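Local coordinates for protein putative histidinol-phosphate aminotransferase (Erwinia carotovora atroseptica, PDB 3LY1) that binds pyridoxal 5'-phosphate and is probably an aminotransferase of the histidinol-phosphate aminotransferase subfamily, at residues A[62-67]-A[193-198]; A[165-170]-A[202-207]. All coordinates share one frame; numbering follows the deposited sequence.

The two contacts lie in the domain built round the seven-stranded mixed sheet of this pyridoxal-phosphate aminotransferase fold, with centres about 13 Å apart. Their segments alternate along the chain: 62-67, 165-170, 193-198, 202-207. Contact 1 joins the end of helix 50-63 to helix 195-199; contact 2 joins the end of helix 160-168 to the start of strand 205-210. Helix 195-199 is followed, after a short loop, by that strand, and Ile-194 and Met-197 (selenomethionine) pack on Ile-205 while Ile-198 packs on Leu-207. Thus two helix ends distant in sequence meet one helix-loop-strand unit, whose strand ends at the cofactor-binding Thr-210.

Contact 1 of 2, residues A[62-67]-A[193-198]; sequences AHHQVE and SISPMI
A Schellman motif ends helix 50-63 and meets the first turn of helix 195-199, with His-64 facing Ser-195 and Val-66 facing Ile-198. The evidence for the motif is the positive phi of Gln-65, its C-prime residue, together with the bond from Gln-65 N to Ala-62 O (3.1 Å) and a second one from Val-66 N back into the helix. His-64, already outside helical backbone angles, has CG anti to its carbonyl carbon (chi1 -75°), and its ring edge is turned to Ser-195. His-64 ND1 and Ser-195 OG form a hydrogen bond of 2.9 Å, nearly straight at 162°, with the hydroxyl near the ring plane. At the other side of the imidazole NE2 is hydrogen-bonded to Tyr-224 OH, and the Tyr-224 ring also meets that of His-64; bonds at both nitrogens should fix the rotation of the ring. One face of the His-64 ring takes His-63, whose CD2 stands 3.6 Å above the plane, displaced toward the rim.

Ser-195 is itself positioned by helix capping: its N donates to Ser-193 OG over 3.1 Å, and Ser-193 OG is in turn hydrogen-bonded to Glu-180 OE1. Next to the polar pair, the branched ends of Val-66 and Ile-198 give a looser apolar touch, Val-66 CG1 to Ile-198 CG2 at 4.3 Å. The contact stands back from the cofactor, the His-64 side chain being about 13 Å from the bound pyridoxal phosphate. A water closes the polar link a second time: it donates to His-64 O at 3.1 Å and lies 3.0 Å from Ser-195 OG, bonded to both.

Contact 2 of 2, residues A[165-170]-A[202-207]; sequences PWIASK and AENIIL
With CG of Asn-204 set between its backbone N and carbonyl carbon (chi1 68°) and CG2 of Ile-167 anti to its own N, the amide and the methyl meet where a beta-alpha-beta crossover helix, 160-168, ends beside strand 205-210 of the large sheet. Asn-204 ND2 donates to Ile-167 O over 3.1 Å at 172°, and the acceptor lies only 1° out of the amide plane. Ile-167 O also takes Lys-170 N at 3.0 Å, from the opposite face of its carbonyl plane, so one helix-end oxygen is shared by a turn bond and a crossing bond. Ile-167 CG2 also sits 3.5 Å from Asn-204 OD1. Ile-167 CG2 is also pressed to 3.5 Å from Ile-205 CG1, tighter than usual van der Waals contact; the two isoleucine side chains cross at about a right angle. Phe-176 of strand 174-179 touches both Ile-167 and Asn-204. A water satisfies the other half of the amide, donating to Asn-204 OD1 at 2.8 Å. At the exposed margin Lys-170 bends at its last torsion, and a second water accepts from Lys-170 NZ at 3.0 Å and from Glu-203 N at 2.9 Å.

Contact 1 of 2, residues A[62-67]-A[193-198]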
loop_
_atom_site.group_PDB
_atom_site.type_symbol
_atom_site.label_atom_id
_atom_site.label_comp_id
_atom_site.label_asym_id
_atom_site.label_seq_id
_atom_site.Cartn_x
_atom_site.Cartn_y
_atom_site.Cartn_z
ATOM N N ALA A 62 16.167 -15.104 2.897
ATOM C CA ALA A 62 17.198 -16.019 2.372
ATOM C C ALA A 62 18.066 -15.348 1.295
ATOM O O ALA A 62 19.282 -15.471 1.317
ATOM C CB ALA A 62 16.584 -17.344 1.857
ATOM N N HIS A 63 17.445 -14.603 0.386
ATOM C CA HIS A 63 18.171 -13.892 -0.667
ATOM C C HIS A 63 19.193 -12.923 -0.099
ATOM O O HIS A 63 20.266 -12.777 -0.643
ATOM C CB HIS A 63 17.201 -13.119 -1.545
ATOM C CG HIS A 63 17.857 -12.426 -2.693
ATOM N ND1 HIS A 63 18.314 -13.101 -3.805
ATOM C CD2 HIS A 63 18.160 -11.122 -2.888
ATOM C CE1 HIS A 63 18.867 -12.236 -4.640
ATOM N NE2 HIS A 63 18.774 -11.025 -4.112
ATOM N N HIS A 64 18.847 -12.242 0.981
ATOM C CA HIS A 64 19.731 -11.245 1.578
ATOM C C HIS A 64 20.551 -11.776 2.745
ATOM O O HIS A 64 21.183 -10.991 3.439
ATOM C CB HIS A 64 18.907 -10.035 2.015
ATOM C CG HIS A 64 18.475 -9.189 0.871
ATOM N ND1 HIS A 64 19.329 -8.306 0.247
ATOM C CD2 HIS A 64 17.306 -9.128 0.197
ATOM C CE1 HIS A 64 18.688 -7.716 -0.746
ATOM N NE2 HIS A 64 17.460 -8.200 -0.800
ATOM N N GLN A 65 20.532 -13.100 2.952
ATOM C CA GLN A 65 21.203 -13.766 4.093
ATOM C C GLN A 65 20.960 -13.074 5.426
ATOM O O GLN A 65 21.904 -12.772 6.182
ATOM C CB GLN A 65 22.713 -13.937 3.852
ATOM C CG GLN A 65 23.056 -14.671 2.565
ATOM C CD GLN A 65 24.545 -14.571 2.185
ATOM O OE1 GLN A 65 24.880 -14.632 1.014
ATOM N NE2 GLN A 65 25.425 -14.402 3.173
ATOM N N VAL A 66 19.678 -12.866 5.718
ATOM C CA VAL A 66 19.229 -12.307 6.986
ATOM C C VAL A 66 18.095 -13.209 7.471
ATOM O O VAL A 66 17.694 -14.143 6.758
ATOM C CB VAL A 66 18.741 -10.855 6.837
ATOM C CG1 VAL A 66 19.924 -9.917 6.491
ATOM C CG2 VAL A 66 17.564 -10.733 5.797
ATOM N N GLU A 67 17.602 -12.963 8.675
ATOM C CA GLU A 67 16.433 -13.708 9.174
ATOM C C GLU A 67 15.151 -12.918 8.800
ATOM O O GLU A 67 15.248 -11.789 8.369
ATOM C CB GLU A 67 16.546 -13.937 10.678
ATOM C CG GLU A 67 17.796 -14.724 11.103
ATOM C CD GLU A 67 17.807 -16.178 10.579
ATOM O OE1 GLU A 67 16.772 -16.689 10.101
ATOM O OE2 GLU A 67 18.862 -16.842 10.658
ATOM N N SER A 193 26.378 -3.620 -3.679
ATOM C CA SER A 193 25.193 -3.549 -2.793
ATOM C C SER A 193 25.649 -3.437 -1.329
ATOM O O SER A 193 26.673 -4.028 -0.908
ATOM C CB SER A 193 24.232 -4.729 -2.955
ATOM O OG SER A 193 23.168 -4.650 -1.998
ATOM N N ILE A 194 24.915 -2.637 -0.562
ATOM C CA ILE A 194 25.200 -2.451 0.847
ATOM C C ILE A 194 24.710 -3.632 1.668
ATOM O O ILE A 194 25.012 -3.743 2.847
ATOM C CB ILE A 194 24.606 -1.121 1.361
ATOM C CG1 ILE A 194 25.358 -0.638 2.615
ATOM C CG2 ILE A 194 23.068 -1.185 1.584
ATOM C CD1 ILE A 194 26.685 -0.026 2.304
ATOM N N SER A 195 23.939 -4.503 1.051
ATOM C CA SER A 195 23.336 -5.641 1.735
ATOM C C SER A 195 24.245 -6.468 2.672
ATOM O O SER A 195 23.821 -6.797 3.796
ATOM C CB SER A 195 22.655 -6.571 0.719
ATOM O OG SER A 195 21.821 -7.484 1.398
ATOM N N PRO A 196 25.482 -6.807 2.233
ATOM C CA PRO A 196 26.289 -7.600 3.154
ATOM C C PRO A 196 26.613 -6.880 4.488
ATOM O O PRO A 196 26.812 -7.564 5.489
ATOM C CB PRO A 196 27.544 -7.913 2.345
ATOM C CG PRO A 196 27.080 -7.899 0.934
ATOM C CD PRO A 196 26.105 -6.742 0.905
HETATM N N MSE A 197 26.642 -5.543 4.522
HETATM C CA MSE A 197 26.886 -4.835 5.784
HETATM C C MSE A 197 25.742 -5.092 6.794
HETATM O O MSE A 197 25.954 -5.119 8.001
HETATM C CB MSE A 197 27.097 -3.332 5.543
HETATM C CG MSE A 197 28.213 -2.997 4.529
HETATM SE SE MSE A 197 29.948 -3.702 5.020
HETATM C CE MSE A 197 30.223 -5.076 3.661
ATOM N N ILE A 198 24.538 -5.314 6.302
ATOM C CA ILE A 198 23.390 -5.623 7.182
ATOM C C ILE A 198 23.458 -7.090 7.661
ATOM O O ILE A 198 23.257 -7.411 8.847
ATOM C CB ILE A 198 22.052 -5.336 6.466
ATOM C CG1 ILE A 198 21.951 -3.842 6.104
ATOM C CG2 ILE A 198 20.837 -5.825 7.334
ATOM C CD1 ILE A 198 20.883 -3.511 5.017
HETATM O O HOH W 1 23.662 -9.694 2.109
#

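Contact 2 of 2, residues A[165-170]-A[202-207]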
loop_
_atom_site.group_PDB
_atom_site.type_symbol
_atom_site.label_atom_id
_atom_site.label_comp_id
_atom_site.label_asym_id
_atom_site.label_seq_id
_atom_site.Cartn_x
_atom_site.Cartn_y
_atom_site.Cartn_z
ATOM N N PRO A 165 32.988 2.954 4.145
ATOM C CA PRO A 165 33.732 3.346 5.344
ATOM C C PRO A 165 33.064 4.440 6.126
ATOM O O PRO A 165 33.260 4.515 7.323
ATOM C CB PRO A 165 35.072 3.887 4.796
ATOM C CG PRO A 165 35.187 3.369 3.440
ATOM C CD PRO A 165 33.764 3.230 2.931
ATOM N N TRP A 166 32.324 5.314 5.453
ATOM C CA TRP A 166 31.520 6.308 6.170
ATOM C C TRP A 166 30.489 5.624 7.073
ATOM O O TRP A 166 30.399 5.937 8.266
ATOM C CB TRP A 166 30.829 7.231 5.179
ATOM C CG TRP A 166 30.009 8.342 5.795
ATOM C CD1 TRP A 166 30.128 8.877 7.051
ATOM C CD2 TRP A 166 28.972 9.074 5.147
ATOM N NE1 TRP A 166 29.212 9.890 7.220
ATOM C CE2 TRP A 166 28.495 10.033 6.063
ATOM C CE3 TRP A 166 28.412 9.020 3.871
ATOM C CZ2 TRP A 166 27.489 10.936 5.738
ATOM C CZ3 TRP A 166 27.399 9.907 3.555
ATOM C CH2 TRP A 166 26.948 10.847 4.484
ATOM N N ILE A 167 29.762 4.656 6.514
ATOM C CA ILE A 167 28.705 3.966 7.276
ATOM C C ILE A 167 29.319 3.121 8.396
ATOM O O ILE A 167 28.827 3.106 9.526
ATOM C CB ILE A 167 27.815 3.105 6.361
ATOM C CG1 ILE A 167 27.107 4.013 5.341
ATOM C CG2 ILE A 167 26.812 2.240 7.208
ATOM C CD1 ILE A 167 26.201 3.273 4.345
ATOM N N ALA A 168 30.418 2.450 8.082
ATOM C CA ALA A 168 31.100 1.600 9.031
ATOM C C ALA A 168 31.657 2.420 10.207
ATOM O O ALA A 168 31.829 1.893 11.284
ATOM C CB ALA A 168 32.200 0.796 8.332
ATOM N N SER A 169 31.922 3.714 10.003
ATOM C CA SER A 169 32.448 4.570 11.066
ATOM C C SER A 169 31.380 4.928 12.103
ATOM O O SER A 169 31.709 5.512 13.119
ATOM C CB SER A 169 33.095 5.853 10.496
ATOM O OG SER A 169 32.142 6.838 10.105
ATOM N N LYS A 170 30.109 4.621 11.835
ATOM C CA LYS A 170 29.007 4.898 12.769
ATOM C C LYS A 170 28.932 6.328 13.321
ATOM O O LYS A 170 28.980 6.533 14.534
ATOM C CB LYS A 170 29.050 3.924 13.943
ATOM C CG LYS A 170 28.861 2.487 13.503
ATOM C CD LYS A 170 28.907 1.516 14.674
ATOM C CE LYS A 170 29.361 0.123 14.187
ATOM N NZ LYS A 170 28.772 -0.292 12.834
ATOM N N ALA A 202 25.125 -4.512 10.821
ATOM C CA ALA A 202 24.919 -3.054 10.913
ATOM C C ALA A 202 23.491 -2.695 11.418
ATOM O O ALA A 202 22.473 -3.254 10.962
ATOM C CB ALA A 202 25.192 -2.370 9.529
ATOM N N GLU A 203 23.439 -1.749 12.359
ATOM C CA GLU A 203 22.212 -1.227 12.922
ATOM C C GLU A 203 21.881 0.196 12.446
ATOM O O GLU A 203 20.895 0.770 12.881
ATOM C CB GLU A 203 22.323 -1.265 14.450
ATOM C CG GLU A 203 22.649 -2.702 14.943
ATOM C CD GLU A 203 22.702 -2.877 16.454
ATOM O OE1 GLU A 203 22.035 -2.121 17.187
ATOM O OE2 GLU A 203 23.420 -3.802 16.892
ATOM N N ASN A 204 22.704 0.747 11.540
ATOM C CA ASN A 204 22.525 2.103 11.045
ATOM C C ASN A 204 22.258 2.167 9.538
ATOM O O ASN A 204 22.504 3.204 8.904
ATOM C CB ASN A 204 23.733 2.960 11.436
ATOM C CG ASN A 204 25.038 2.572 10.716
ATOM O OD1 ASN A 204 25.181 1.482 10.195
ATOM N ND2 ASN A 204 26.016 3.475 10.750
ATOM N N ILE A 205 21.755 1.076 8.962
ATOM C CA ILE A 205 21.456 1.038 7.535
ATOM C C ILE A 205 20.067 0.474 7.268
ATOM O O ILE A 205 19.744 -0.605 7.759
ATOM C CB ILE A 205 22.410 0.110 6.730
ATOM C CG1 ILE A 205 23.873 0.347 7.073
ATOM C CG2 ILE A 205 22.112 0.256 5.221
ATOM C CD1 ILE A 205 24.874 -0.658 6.407
ATOM N N ILE A 206 19.284 1.195 6.458
ATOM C CA ILE A 206 18.047 0.707 5.814
ATOM C C ILE A 206 18.338 0.621 4.293
ATOM O O ILE A 206 18.668 1.615 3.635
ATOM C CB ILE A 206 16.823 1.680 6.132
ATOM C CG1 ILE A 206 16.551 1.753 7.639
ATOM C CG2 ILE A 206 15.549 1.313 5.339
ATOM C CD1 ILE A 206 15.758 3.082 8.124
ATOM N N LEU A 207 18.270 -0.588 3.764
ATOM C CA LEU A 207 18.319 -0.835 2.338
ATOM C C LEU A 207 16.907 -0.933 1.828
ATOM O O LEU A 207 16.084 -1.693 2.363
ATOM C CB LEU A 207 19.038 -2.134 2.051
ATOM C CG LEU A 207 19.037 -2.701 0.639
ATOM C CD1 LEU A 207 19.615 -1.681 -0.362
ATOM C CD2 LEU A 207 19.826 -3.990 0.635
HETATM O O HOH W 2 27.539 0.087 10.452
HETATM O O HOH W 3 25.907 -0.696 13.477
#